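Long-range contacts in putative surface anchored protein (Clostridium perfringens B, PDB 4NI6), which probably forms part of the shaft of a cell-surface adhesin as a repeat Ig-like domain, a type stabilised by self-generated internal Thr-Gln ester cross-links: residues A[101-106]-A[126-131]; A[34-39]-A[82-87]; A[49-54]-A[66-71]; A[55-60]-A[95-100]. All coordinates share one frame; numbering follows the deposited sequence.

Contact 1: A[101-106]-A[126-131]; sequences FENAES and KHEDKN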
loop_
_atom_site.group_PDB
_atom_site.type_symbol
_atom_site.label_atom_id
_atom_site.label_comp_id
_atom_site.label_asym_id
_atom_site.label_seq_id
_atom_site.Cartn_x
_atom_site.Cartn_y
_atom_site.Cartn_z
ATOM N N PHE A 101 3.495 1.582 0.737
ATOM C CA PHE A 101 4.179 0.509 0.011
ATOM C C PHE A 101 3.367 -0.789 0.173
ATOM O O PHE A 101 2.790 -1.044 1.233
ATOM C CB PHE A 101 5.527 0.294 0.645
ATOM C CG PHE A 101 6.585 1.306 0.294
ATOM C CD1 PHE A 101 6.321 2.436 -0.467
ATOM C CD2 PHE A 101 7.880 1.116 0.772
ATOM C CE1 PHE A 101 7.317 3.357 -0.757
ATOM C CE2 PHE A 101 8.891 2.028 0.477
ATOM C CZ PHE A 101 8.606 3.154 -0.276
ATOM N N GLU A 102 3.397 -1.664 -0.854
ATOM C CA GLU A 102 2.739 -2.986 -0.782
ATOM C C GLU A 102 3.653 -4.057 -1.371
ATOM O O GLU A 102 4.359 -3.795 -2.343
ATOM C CB GLU A 102 1.456 -2.982 -1.599
ATOM C CG GLU A 102 0.350 -2.099 -1.064
ATOM C CD GLU A 102 -0.355 -2.598 0.198
ATOM O OE1 GLU A 102 -1.257 -1.860 0.702
ATOM O OE2 GLU A 102 0.042 -3.613 0.787
ATOM N N ASN A 103 3.694 -5.192 -0.693
ATOM C CA ASN A 103 4.486 -6.339 -1.115
ATOM C C ASN A 103 3.621 -7.580 -0.957
ATOM O O ASN A 103 3.192 -7.928 0.141
ATOM C CB ASN A 103 5.675 -6.431 -0.213
ATOM C CG ASN A 103 6.654 -7.492 -0.648
ATOM O OD1 ASN A 103 7.661 -7.203 -1.286
ATOM N ND2 ASN A 103 6.343 -8.739 -0.332
ATOM N N ALA A 104 3.431 -8.298 -2.069
ATOM C CA ALA A 104 2.660 -9.561 -2.061
ATOM C C ALA A 104 3.621 -10.710 -2.351
ATOM O O ALA A 104 4.300 -10.711 -3.374
ATOM C CB ALA A 104 1.596 -9.544 -3.144
ATOM N N GLU A 105 3.687 -11.650 -1.430
ATOM C CA GLU A 105 4.554 -12.810 -1.588
ATOM C C GLU A 105 3.695 -14.077 -1.531
ATOM O O GLU A 105 2.982 -14.309 -0.556
ATOM C CB GLU A 105 5.565 -12.856 -0.451
ATOM C CG GLU A 105 6.478 -14.087 -0.480
ATOM C CD GLU A 105 7.189 -14.287 0.839
ATOM O OE1 GLU A 105 6.527 -14.295 1.905
ATOM O OE2 GLU A 105 8.421 -14.422 0.809
ATOM N N SER A 106 3.815 -14.965 -2.521
ATOM C CA SER A 106 2.970 -16.167 -2.478
ATOM C C SER A 106 3.330 -17.038 -1.279
ATOM O O SER A 106 4.496 -17.092 -0.862
ATOM C CB SER A 106 3.045 -16.946 -3.790
ATOM O OG SER A 106 4.357 -17.463 -4.040
ATOM N N LYS A 126 5.549 -6.431 -6.046
ATOM C CA LYS A 126 5.534 -5.328 -5.105
ATOM C C LYS A 126 5.312 -3.990 -5.777
ATOM O O LYS A 126 5.460 -3.860 -6.985
ATOM C CB LYS A 126 6.816 -5.342 -4.313
ATOM C CG LYS A 126 8.041 -4.966 -5.109
ATOM C CD LYS A 126 9.304 -5.336 -4.349
ATOM C CE LYS A 126 9.299 -6.804 -3.964
ATOM N NZ LYS A 126 10.329 -7.122 -2.935
ATOM N N HIS A 127 4.914 -3.002 -4.985
ATOM C CA HIS A 127 4.825 -1.627 -5.460
ATOM C C HIS A 127 5.236 -0.708 -4.333
ATOM O O HIS A 127 4.493 -0.517 -3.358
ATOM C CB HIS A 127 3.410 -1.317 -5.908
ATOM C CG HIS A 127 3.271 0.032 -6.589
ATOM N ND1 HIS A 127 3.828 0.326 -7.768
ATOM C CD2 HIS A 127 2.693 1.201 -6.142
ATOM C CE1 HIS A 127 3.615 1.615 -8.068
ATOM N NE2 HIS A 127 2.930 2.159 -7.057
ATOM N N GLU A 128 6.510 -0.355 -4.359
ATOM C CA GLU A 128 7.169 0.380 -3.282
ATOM C C GLU A 128 7.828 1.638 -3.852
ATOM O O GLU A 128 9.053 1.756 -3.883
ATOM C CB GLU A 128 8.201 -0.527 -2.593
ATOM C CG GLU A 128 7.601 -1.813 -2.043
ATOM C CD GLU A 128 8.624 -2.725 -1.394
ATOM O OE1 GLU A 128 9.798 -2.714 -1.822
ATOM O OE2 GLU A 128 8.245 -3.450 -0.453
ATOM N N ASP A 129 6.990 2.584 -4.285
ATOM C CA ASP A 129 7.447 3.758 -5.019
ATOM C C ASP A 129 7.084 5.017 -4.244
ATOM O O ASP A 129 5.917 5.436 -4.181
ATOM C CB ASP A 129 6.736 3.795 -6.370
ATOM C CG ASP A 129 7.180 4.953 -7.237
ATOM O OD1 ASP A 129 7.975 5.819 -6.798
ATOM O OD2 ASP A 129 6.722 4.999 -8.396
ATOM N N LYS A 130 8.101 5.634 -3.656
ATOM C CA LYS A 130 7.888 6.815 -2.837
ATOM C C LYS A 130 7.482 8.046 -3.643
ATOM O O LYS A 130 7.034 9.019 -3.062
ATOM C CB LYS A 130 9.118 7.097 -1.984
ATOM C CG LYS A 130 10.320 7.614 -2.756
ATOM C CD LYS A 130 11.453 7.922 -1.792
ATOM C CE LYS A 130 12.800 8.017 -2.473
ATOM N NZ LYS A 130 13.875 7.758 -1.477
ATOM N N ASN A 131 7.524 7.952 -4.965
ATOM C CA ASN A 131 7.106 9.026 -5.855
ATOM C C ASN A 131 5.705 8.832 -6.452
ATOM O O ASN A 131 5.255 9.647 -7.255
ATOM C CB ASN A 131 8.156 9.286 -6.954
ATOM C CG ASN A 131 9.518 9.678 -6.398
ATOM O OD1 ASN A 131 10.546 9.103 -6.766
ATOM N ND2 ASN A 131 9.531 10.639 -5.509
#
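Glu102 pairs with His127, and Asn103 with Lys126, where strands 97-106 and 121-139 meet antiparallel in the Ig-like domain. Glu102 and His127 form the hydrogen-bonded pair: Glu102 N lies 3.0 Å from His127 O, and His127 N lies 2.8 Å from Glu102 O. Past this pair Phe101 lies against Glu128. The ring centroid is 3.8 Å from Glu128 CB, which stands over one face, 16° off the normal, as a CH-pi contact. Glu128 CA also sits over this face, nearer the rim. Farther round the ring, Phe101 CE1 lies 3.6 Å from Asp129 N. Asn103 and Lys126 run side by side. The Lys126 chain bends at chi3 (55°), which places CE 3.2 Å from Asn103 OD1. NZ then gives that oxygen a weak hydrogen bond of 3.1 Å. Asp129 OD1 takes the N-H of Asn131, closing an Asx turn. His127 NE2 bonds to Asp132. Strand 47-57 pairs with the other edge of strand 97-106, through backbone bonds from Phe101 to Lys53 and from Asn103 to Thr51. Phe101 also packs on Met55 and Leu63, while Glu102 and His127 touch Leu3 and Thr5 of strand 3-9.

Contact 2: A[34-39]-A[82-87]; sequences KDTIDY and QWELDF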
loop_
_atom_site.group_PDB
_atom_site.type_symbol
_atom_site.label_atom_id
_atom_site.label_comp_id
_atom_site.label_asym_id
_atom_site.label_seq_id
_atom_site.Cartn_x
_atom_site.Cartn_y
_atom_site.Cartn_z
ATOM N N LYS A 34 -6.444 3.711 4.413
ATOM C CA LYS A 34 -6.739 2.442 3.756
ATOM C C LYS A 34 -6.045 2.445 2.402
ATOM O O LYS A 34 -5.579 3.482 1.909
ATOM C CB LYS A 34 -8.251 2.281 3.535
ATOM C CG LYS A 34 -9.073 2.145 4.797
ATOM C CD LYS A 34 -10.550 2.029 4.465
ATOM C CE LYS A 34 -11.411 2.519 5.619
ATOM N NZ LYS A 34 -12.723 1.818 5.668
ATOM N N ASP A 35 -5.811 1.263 1.844
ATOM C CA ASP A 35 -5.171 1.174 0.540
ATOM C C ASP A 35 -5.879 0.111 -0.301
ATOM O O ASP A 35 -6.266 -0.943 0.225
ATOM C CB ASP A 35 -3.707 0.748 0.712
ATOM C CG ASP A 35 -2.853 1.011 -0.519
ATOM O OD1 ASP A 35 -2.850 2.191 -0.962
ATOM O OD2 ASP A 35 -2.137 0.101 -1.009
ATOM N N THR A 36 -6.167 0.480 -1.535
ATOM C CA THR A 36 -6.716 -0.467 -2.519
ATOM C C THR A 36 -5.610 -0.946 -3.449
ATOM O O THR A 36 -4.819 -0.146 -3.958
ATOM C CB THR A 36 -7.822 0.212 -3.325
ATOM O OG1 THR A 36 -8.838 0.630 -2.404
ATOM C CG2 THR A 36 -8.451 -0.708 -4.306
ATOM N N ILE A 37 -5.534 -2.267 -3.654
ATOM C CA ILE A 37 -4.465 -2.916 -4.441
ATOM C C ILE A 37 -5.076 -3.648 -5.641
ATOM O O ILE A 37 -5.893 -4.565 -5.456
ATOM C CB ILE A 37 -3.673 -3.933 -3.574
ATOM C CG1 ILE A 37 -3.120 -3.320 -2.266
ATOM C CG2 ILE A 37 -2.534 -4.544 -4.400
ATOM C CD1 ILE A 37 -4.067 -3.399 -1.085
ATOM N N ASP A 38 -4.829 -3.091 -6.819
ATOM C CA ASP A 38 -5.207 -3.763 -8.062
ATOM C C ASP A 38 -4.055 -4.603 -8.572
ATOM O O ASP A 38 -2.982 -4.086 -8.863
ATOM C CB ASP A 38 -5.588 -2.717 -9.097
ATOM C CG ASP A 38 -6.815 -1.930 -8.690
ATOM O OD1 ASP A 38 -7.840 -2.564 -8.365
ATOM O OD2 ASP A 38 -6.704 -0.698 -8.496
ATOM N N TYR A 39 -4.277 -5.921 -8.651
ATOM C CA TYR A 39 -3.246 -6.867 -9.041
ATOM C C TYR A 39 -3.572 -7.562 -10.351
ATOM O O TYR A 39 -4.747 -7.690 -10.709
ATOM C CB TYR A 39 -2.993 -7.909 -7.935
ATOM C CG TYR A 39 -4.178 -8.778 -7.580
ATOM C CD1 TYR A 39 -4.417 -9.977 -8.259
ATOM C CD2 TYR A 39 -5.078 -8.399 -6.605
ATOM C CE1 TYR A 39 -5.495 -10.769 -7.945
ATOM C CE2 TYR A 39 -6.144 -9.202 -6.255
ATOM C CZ TYR A 39 -6.357 -10.393 -6.954
ATOM O OH TYR A 39 -7.439 -11.182 -6.658
ATOM N N GLN A 82 -8.789 -7.217 -7.117
ATOM C CA GLN A 82 -8.555 -6.130 -6.171
ATOM C C GLN A 82 -8.512 -6.674 -4.751
ATOM O O GLN A 82 -9.339 -7.500 -4.359
ATOM C CB GLN A 82 -9.673 -5.103 -6.317
ATOM C CG GLN A 82 -9.367 -3.803 -5.628
ATOM C CD GLN A 82 -10.469 -2.805 -5.867
ATOM O OE1 GLN A 82 -11.478 -2.795 -5.166
ATOM N NE2 GLN A 82 -10.330 -2.026 -6.921
ATOM N N TRP A 83 -7.601 -6.109 -3.952
ATOM C CA TRP A 83 -7.587 -6.329 -2.511
ATOM C C TRP A 83 -7.681 -4.989 -1.810
ATOM O O TRP A 83 -7.431 -3.951 -2.414
ATOM C CB TRP A 83 -6.297 -7.003 -2.070
ATOM C CG TRP A 83 -6.085 -8.384 -2.619
ATOM C CD1 TRP A 83 -6.990 -9.432 -2.683
ATOM C CD2 TRP A 83 -4.805 -8.939 -3.030
ATOM N NE1 TRP A 83 -6.373 -10.534 -3.226
ATOM C CE2 TRP A 83 -5.049 -10.314 -3.405
ATOM C CE3 TRP A 83 -3.556 -8.413 -3.233
ATOM C CZ2 TRP A 83 -4.037 -11.136 -3.909
ATOM C CZ3 TRP A 83 -2.531 -9.242 -3.646
ATOM C CH2 TRP A 83 -2.783 -10.570 -4.046
ATOM N N GLU A 84 -7.976 -5.031 -0.522
ATOM C CA GLU A 84 -7.932 -3.863 0.357
ATOM C C GLU A 84 -7.081 -4.171 1.565
ATOM O O GLU A 84 -7.084 -5.306 2.053
ATOM C CB GLU A 84 -9.349 -3.480 0.787
ATOM C CG GLU A 84 -10.168 -3.031 -0.398
ATOM C CD GLU A 84 -11.530 -2.557 0.003
ATOM O OE1 GLU A 84 -11.668 -2.050 1.136
ATOM O OE2 GLU A 84 -12.470 -2.708 -0.796
ATOM N N LEU A 85 -6.462 -3.122 2.121
ATOM C CA LEU A 85 -5.644 -3.236 3.330
ATOM C C LEU A 85 -5.883 -1.994 4.188
ATOM O O LEU A 85 -5.642 -0.876 3.734
ATOM C CB LEU A 85 -4.156 -3.343 2.980
ATOM C CG LEU A 85 -3.261 -3.596 4.189
ATOM C CD1 LEU A 85 -2.143 -4.570 3.876
ATOM C CD2 LEU A 85 -2.666 -2.289 4.641
ATOM N N ASP A 86 -6.397 -2.184 5.399
ATOM C CA ASP A 86 -6.846 -1.078 6.249
ATOM C C ASP A 86 -5.840 -0.917 7.389
ATOM O O ASP A 86 -5.692 -1.820 8.218
ATOM C CB ASP A 86 -8.238 -1.443 6.815
ATOM C CG ASP A 86 -8.925 -0.312 7.545
ATOM O OD1 ASP A 86 -8.279 0.732 7.770
ATOM O OD2 ASP A 86 -10.126 -0.473 7.856
ATOM N N PHE A 87 -5.148 0.223 7.431
ATOM C CA PHE A 87 -4.213 0.504 8.504
ATOM C C PHE A 87 -4.921 1.012 9.761
ATOM O O PHE A 87 -4.282 1.214 10.792
ATOM C CB PHE A 87 -3.180 1.572 8.093
ATOM C CG PHE A 87 -2.209 1.105 7.031
ATOM C CD1 PHE A 87 -1.046 0.430 7.383
ATOM C CD2 PHE A 87 -2.374 1.499 5.712
ATOM C CE1 PHE A 87 -0.162 -0.018 6.408
ATOM C CE2 PHE A 87 -1.470 1.077 4.740
ATOM C CZ PHE A 87 -0.361 0.328 5.097
HETATM O O HOH W 1 -9.394 -10.217 -5.188
#
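Residues 34-39 and 82-87 run antiparallel, 157° between their directions, with Asp35 opposite Leu85 and Ile37 opposite Trp83 as hydrogen-bonded pairs. Each pair makes two backbone bonds; Asp35 N to Leu85 O is 2.9 Å and Ile37 N to Trp83 O is 2.8 Å. Lys34, Thr36 and Asp38 share one face with Asp86, Glu84 and Gln82. On it the Gln82 amide lies across Thr36, whose CG2 is 3.3 Å from Gln82 CD. Gln82 NE2 then bonds to Asp38 OD1 at 2.9 Å. The bond uses the syn lone pair of the carboxylate, and the oxygen lies in the amide plane. Lys34 runs beside Asp86, but their charged ends stay beyond salt-bridge distance; Asp86 OD1 bonds to Gly88 N. The other face is buried. With CG between its backbone N and carbonyl carbon (chi1 62°), the Tyr39 ring lies over the indole of Trp83. The rings stack face to face, six-membered centroids 4.0 Å apart, planes at 27°. Tyr39 CE2 stands 3.2 Å above the indole plane, over its centre. Ile37 CD1 reaches Leu85 CB. A water links Tyr39 OH (2.6 Å) to Gln82 O (2.8 Å). Tyr39 OH also bonds to Val76 N, and Trp83 NE1 to Thr74 O, so both groups have partners. The same buried face carries the Asp35 carboxylate, close to Glu102, while the amide-carboxylate bond belongs to the outer face.

Contact 3: A[49-54]-A[66-71]; sequences NLTGKL and VATKTT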
loop_
_atom_site.group_PDB
_atom_site.type_symbol
_atom_site.label_atom_id
_atom_site.label_comp_id
_atom_site.label_asym_id
_atom_site.label_seq_id
_atom_site.Cartn_x
_atom_site.Cartn_y
_atom_site.Cartn_z
ATOM N N ASN A 49 0.878 -13.572 1.141
ATOM C CA ASN A 49 1.066 -12.706 2.291
ATOM C C ASN A 49 1.199 -11.276 1.752
ATOM O O ASN A 49 2.163 -10.961 1.055
ATOM C CB ASN A 49 2.393 -13.055 2.983
ATOM C CG ASN A 49 2.657 -14.570 3.160
ATOM O OD1 ASN A 49 3.750 -15.084 2.824
ATOM N ND2 ASN A 49 1.742 -15.259 3.799
ATOM N N LEU A 50 0.268 -10.388 2.130
ATOM C CA LEU A 50 0.295 -8.986 1.689
ATOM C C LEU A 50 0.776 -8.124 2.843
ATOM O O LEU A 50 0.103 -8.066 3.883
ATOM C CB LEU A 50 -1.095 -8.560 1.234
ATOM C CG LEU A 50 -1.173 -7.094 0.769
ATOM C CD1 LEU A 50 -0.363 -6.861 -0.495
ATOM C CD2 LEU A 50 -2.608 -6.632 0.577
ATOM N N THR A 51 1.939 -7.531 2.677
ATOM C CA THR A 51 2.439 -6.564 3.683
ATOM C C THR A 51 2.359 -5.157 3.141
ATOM O O THR A 51 2.927 -4.828 2.116
ATOM C CB THR A 51 3.900 -6.856 4.051
ATOM O OG1 THR A 51 3.988 -8.157 4.636
ATOM C CG2 THR A 51 4.441 -5.800 5.057
ATOM N N GLY A 52 1.616 -4.311 3.856
ATOM C CA GLY A 52 1.558 -2.882 3.554
ATOM C C GLY A 52 2.274 -2.083 4.606
ATOM O O GLY A 52 2.275 -2.448 5.770
ATOM N N LYS A 53 3.008 -1.089 4.136
ATOM C CA LYS A 53 3.732 -0.183 5.022
ATOM C C LYS A 53 3.357 1.245 4.714
ATOM O O LYS A 53 3.237 1.658 3.558
ATOM C CB LYS A 53 5.225 -0.361 4.856
ATOM C CG LYS A 53 5.709 -1.722 5.340
ATOM C CD LYS A 53 7.188 -1.912 5.102
ATOM C CE LYS A 53 7.624 -3.292 5.577
ATOM N NZ LYS A 53 7.322 -3.431 7.037
ATOM N N LEU A 54 3.162 2.033 5.777
ATOM C CA LEU A 54 2.941 3.468 5.650
ATOM C C LEU A 54 4.256 4.146 6.027
ATOM O O LEU A 54 4.732 3.984 7.149
ATOM C CB LEU A 54 1.818 3.925 6.591
ATOM C CG LEU A 54 1.389 5.381 6.490
ATOM C CD1 LEU A 54 0.880 5.708 5.097
ATOM C CD2 LEU A 54 0.332 5.688 7.542
ATOM N N VAL A 66 6.012 4.251 9.634
ATOM C CA VAL A 66 5.010 4.692 10.600
ATOM C C VAL A 66 4.177 3.503 11.053
ATOM O O VAL A 66 3.822 3.408 12.221
ATOM C CB VAL A 66 4.069 5.740 9.976
ATOM C CG1 VAL A 66 2.976 6.151 10.959
ATOM C CG2 VAL A 66 4.871 6.948 9.520
ATOM N N ALA A 67 3.802 2.646 10.103
ATOM C CA ALA A 67 2.883 1.537 10.374
ATOM C C ALA A 67 3.198 0.415 9.391
ATOM O O ALA A 67 3.623 0.669 8.272
ATOM C CB ALA A 67 1.431 1.963 10.199
ATOM N N THR A 68 2.906 -0.808 9.805
ATOM C CA THR A 68 3.007 -1.976 8.941
ATOM C C THR A 68 1.839 -2.893 9.285
ATOM O O THR A 68 1.501 -3.059 10.447
ATOM C CB THR A 68 4.398 -2.638 9.088
ATOM O OG1 THR A 68 4.546 -3.671 8.101
ATOM C CG2 THR A 68 4.621 -3.260 10.465
ATOM N N LYS A 69 1.325 -3.576 8.260
ATOM C CA LYS A 69 0.264 -4.552 8.449
ATOM C C LYS A 69 0.429 -5.661 7.455
ATOM O O LYS A 69 0.658 -5.393 6.279
ATOM C CB LYS A 69 -1.100 -3.910 8.236
ATOM C CG LYS A 69 -2.235 -4.841 8.588
ATOM C CD LYS A 69 -3.554 -4.102 8.650
ATOM C CE LYS A 69 -4.730 -5.054 8.529
ATOM N NZ LYS A 69 -4.819 -5.996 9.678
ATOM N N THR A 70 0.301 -6.893 7.937
ATOM C CA THR A 70 0.317 -8.059 7.036
ATOM C C THR A 70 -0.978 -8.851 7.189
ATOM O O THR A 70 -1.407 -9.155 8.311
ATOM C CB THR A 70 1.560 -8.939 7.282
ATOM O OG1 THR A 70 2.729 -8.156 7.048
ATOM C CG2 THR A 70 1.585 -10.144 6.353
ATOM N N THR A 71 -1.591 -9.223 6.059
ATOM C CA THR A 71 -2.787 -10.077 6.061
ATOM C C THR A 71 -2.594 -11.134 4.970
ATOM O O THR A 71 -1.809 -10.939 4.037
ATOM C CB THR A 71 -4.086 -9.279 5.757
ATOM O OG1 THR A 71 -3.945 -8.608 4.505
ATOM C CG2 THR A 71 -4.409 -8.277 6.857
#
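Leu54 faces both Val66 and Ala67, a classic beta bulge in the antiparallel hairpin of strands 47-57 and 63-74. Both N-H groups point to one carbonyl: Val66 N is 2.8 Å from Leu54 O, whereas Ala67 N makes a weak bond of 3.4 Å to it. Leu54 N returns a bond to Ala67 O. Beyond the bulge the register is regular. Gly52 pairs with Lys69 (Gly52 N to Lys69 O, 2.8 Å) and Leu50 pairs with Thr71, each through two backbone bonds. The strands lie 171° apart in direction. One face carries polar side chains. Thr51 OG1 and Thr70 OG1 meet at 2.7 Å across a non-hydrogen-bonded pair; either hydroxyl could be the donor. In both threonines OG1 sits beside the backbone N and anti to the carbonyl carbon, which turns the two hydroxyls to each other. Next along this face, Lys53 and Thr68 lie side by side. The lysine chain is extended until chi4 (-59°), which places NZ 3.0 Å from Thr68 OG1. NZ also forms a salt bridge with Glu65. Thr68 OG1 has a second, weak bond to Gly52 O at 3.5 Å, and so serves as acceptor from the lysine and donor to the carbonyl. The opposite face is more buried. There Leu54 CB touches Ala67 CB at 4.1 Å, and Leu54 packs further on Tyr98. Leu50 reaches Leu85 and Glu102. The whole is a classic bulge in a beta hairpin of the Ig-like domain, whose Leu50 and Leu54 face packs on strands 81-90 and 97-106.

Contact 4: A[55-60]-A[95-100]; sequences MHVKDD and GEKYVV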
loop_
_atom_site.group_PDB
_atom_site.type_symbol
_atom_site.label_atom_id
_atom_site.label_comp_id
_atom_site.label_asym_id
_atom_site.label_seq_id
_atom_site.Cartn_x
_atom_site.Cartn_y
_atom_site.Cartn_z
ATOM N N MET A 55 4.853 4.849 5.073
ATOM C CA MET A 55 6.189 5.439 5.236
ATOM C C MET A 55 6.091 6.965 5.268
ATOM O O MET A 55 5.462 7.557 4.399
ATOM C CB MET A 55 7.042 5.059 4.033
ATOM C CG MET A 55 7.114 3.553 3.755
ATOM S SD MET A 55 7.770 2.537 5.115
ATOM C CE MET A 55 9.459 3.083 5.061
ATOM N N HIS A 56 6.714 7.572 6.264
ATOM C CA HIS A 56 6.900 9.016 6.318
ATOM C C HIS A 56 8.009 9.391 5.373
ATOM O O HIS A 56 9.123 8.857 5.446
ATOM C CB HIS A 56 7.213 9.384 7.763
ATOM C CG HIS A 56 7.477 10.834 7.998
ATOM N ND1 HIS A 56 8.176 11.245 9.070
ATOM C CD2 HIS A 56 7.142 11.978 7.287
ATOM C CE1 HIS A 56 8.213 12.591 9.103
ATOM N NE2 HIS A 56 7.609 13.051 8.008
ATOM N N VAL A 57 7.678 10.229 4.396
ATOM C CA VAL A 57 8.632 10.699 3.378
ATOM C C VAL A 57 9.224 12.031 3.795
ATOM O O VAL A 57 8.515 13.041 3.827
ATOM C CB VAL A 57 7.950 10.913 2.013
ATOM C CG1 VAL A 57 8.973 11.292 0.950
ATOM C CG2 VAL A 57 7.157 9.687 1.615
ATOM N N LYS A 58 10.525 12.052 4.057
ATOM C CA LYS A 58 11.195 13.278 4.466
ATOM C C LYS A 58 11.656 14.092 3.263
ATOM O O LYS A 58 11.755 13.573 2.153
ATOM C CB LYS A 58 12.355 12.955 5.399
ATOM C CG LYS A 58 11.887 12.276 6.673
ATOM C CD LYS A 58 13.013 12.116 7.668
ATOM C CE LYS A 58 12.533 12.466 9.070
ATOM N NZ LYS A 58 13.646 12.458 10.057
ATOM N N ASP A 59 11.844 15.389 3.468
ATOM C CA ASP A 59 12.277 16.271 2.386
ATOM C C ASP A 59 13.541 15.745 1.701
ATOM O O ASP A 59 13.721 15.926 0.495
ATOM C CB ASP A 59 12.509 17.689 2.906
ATOM N N ASP A 60 14.441 15.153 2.487
ATOM C CA ASP A 60 15.690 14.632 1.949
ATOM C C ASP A 60 15.511 13.278 1.255
ATOM O O ASP A 60 16.483 12.655 0.834
ATOM C CB ASP A 60 16.785 14.583 3.026
ATOM C CG ASP A 60 16.503 13.561 4.115
ATOM O OD1 ASP A 60 15.590 12.724 3.919
ATOM O OD2 ASP A 60 17.259 13.551 5.124
ATOM N N GLY A 95 1.534 18.770 8.256
ATOM C CA GLY A 95 2.612 19.234 7.403
ATOM C C GLY A 95 3.398 18.150 6.691
ATOM O O GLY A 95 4.220 18.454 5.827
ATOM N N GLU A 96 3.195 16.881 7.062
ATOM C CA GLU A 96 4.015 15.800 6.547
ATOM C C GLU A 96 3.337 14.962 5.481
ATOM O O GLU A 96 2.108 14.929 5.349
ATOM C CB GLU A 96 4.523 14.956 7.719
ATOM C CG GLU A 96 5.379 15.731 8.734
ATOM C CD GLU A 96 6.616 16.373 8.116
ATOM O OE1 GLU A 96 7.423 15.641 7.472
ATOM O OE2 GLU A 96 6.690 17.624 8.131
ATOM N N LYS A 97 4.204 14.310 4.729
ATOM C CA LYS A 97 3.839 13.464 3.598
ATOM C C LYS A 97 4.130 12.004 3.908
ATOM O O LYS A 97 5.163 11.686 4.480
ATOM C CB LYS A 97 4.651 13.895 2.375
ATOM C CG LYS A 97 4.339 13.123 1.096
ATOM C CD LYS A 97 5.373 13.424 0.026
ATOM C CE LYS A 97 5.073 14.709 -0.713
ATOM N NZ LYS A 97 6.058 14.891 -1.821
ATOM N N TYR A 98 3.176 11.148 3.547
ATOM C CA TYR A 98 3.267 9.704 3.790
ATOM C C TYR A 98 2.907 8.950 2.533
ATOM O O TYR A 98 2.040 9.341 1.800
ATOM C CB TYR A 98 2.309 9.262 4.902
ATOM C CG TYR A 98 2.555 10.006 6.215
ATOM C CD1 TYR A 98 1.982 11.277 6.469
ATOM C CD2 TYR A 98 3.384 9.482 7.169
ATOM C CE1 TYR A 98 2.299 12.017 7.619
ATOM C CE2 TYR A 98 3.717 10.207 8.304
ATOM C CZ TYR A 98 3.143 11.450 8.533
ATOM O OH TYR A 98 3.405 12.122 9.696
ATOM N N VAL A 99 3.556 7.796 2.324
ATOM C CA VAL A 99 3.297 6.944 1.154
ATOM C C VAL A 99 3.125 5.490 1.573
ATOM O O VAL A 99 3.774 5.020 2.485
ATOM C CB VAL A 99 4.418 7.131 0.101
ATOM C CG1 VAL A 99 5.781 6.667 0.615
ATOM C CG2 VAL A 99 4.092 6.454 -1.232
ATOM N N VAL A 100 2.217 4.827 0.865
ATOM C CA VAL A 100 1.969 3.397 1.096
ATOM C C VAL A 100 2.760 2.520 0.142
ATOM O O VAL A 100 2.781 2.797 -1.060
ATOM C CB VAL A 100 0.486 3.055 0.961
ATOM C CG1 VAL A 100 0.237 1.559 1.173
ATOM C CG2 VAL A 100 -0.358 3.866 1.942
HETATM O O HOH W 2 7.094 15.004 4.859
#
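His56 starts from CB, which lies 3.6 Å from Tyr98 CE2. CG is anti to the backbone N (chi1 178°) and stays 3.8 Å from the same Tyr98 CE2. The imidazole and phenol planes are only modestly tilted, but the rings are offset and overlap little, and Tyr98 OH comes over one face of the imidazole. That hydroxyl has its own bond to Gln93 N. CD2 turns its edge to the backbone, with Lys97 O 3.4 Å away and in the ring plane. At the tip NE2 donates to Glu96 OE1 at 2.7 Å, with a nearly straight angle of 174° at the hydrogen. CE1, beside NE2, lies 3.5 Å from the same Glu96 OE1. The acceptor lies in the imidazole plane and uses its anti lone pair, away from the other oxygen. The ring and carboxylate planes are almost perpendicular, 89° apart. The Glu96 chain bends at chi2 to bring its acid to the histidine. The backbones that carry them belong to strands 47-57 and 97-106, antiparallel neighbours in the mixed sheet of the Ig-like domain. Met55 and Val99 form a hydrogen-bonded pair, Met55 N to Val99 O being 2.8 Å. Val57 N bonds to Lys97 O. A water donates to Val57 O and to Glu96 OE1 and accepts from Lys97 N, so the Glu96 oxygen is gripped by both the histidine and the water. On the face away from His56, Val57 CG2 presses on Val99 CG1 at 3.5 Å, a tight carbon contact. Val99 also packs on Gln135 and Thr136 of strand 121-139, and Met55 reaches Leu63 and Glu65.

Overall arrangement
Contacts 1, 3 and 4 lie in one mixed sheet, where strand 47-57 pairs with strand 63-74 on one side and strand 97-106 on the other. Contact 2 belongs to the second sheet. Contacts 1 and 2 have centres about 11 Å apart and meet between the sheets, where Glu102 OE1 is 2.7 Å from Asp35 OD2. Thr5 and Gln135 also lie beside Asp35, so this spot may be near the ester cross-link. The centre of contact 3 is about 10 Å from the centres of both; Phe87 CE1 reaches Gly52 O at 3.5 Å. Contact 4 is the outlying one, about 20 Å from contact 2 between centres, yet Val100 CG1 still touches Asp35 OD2 at 3.5 Å.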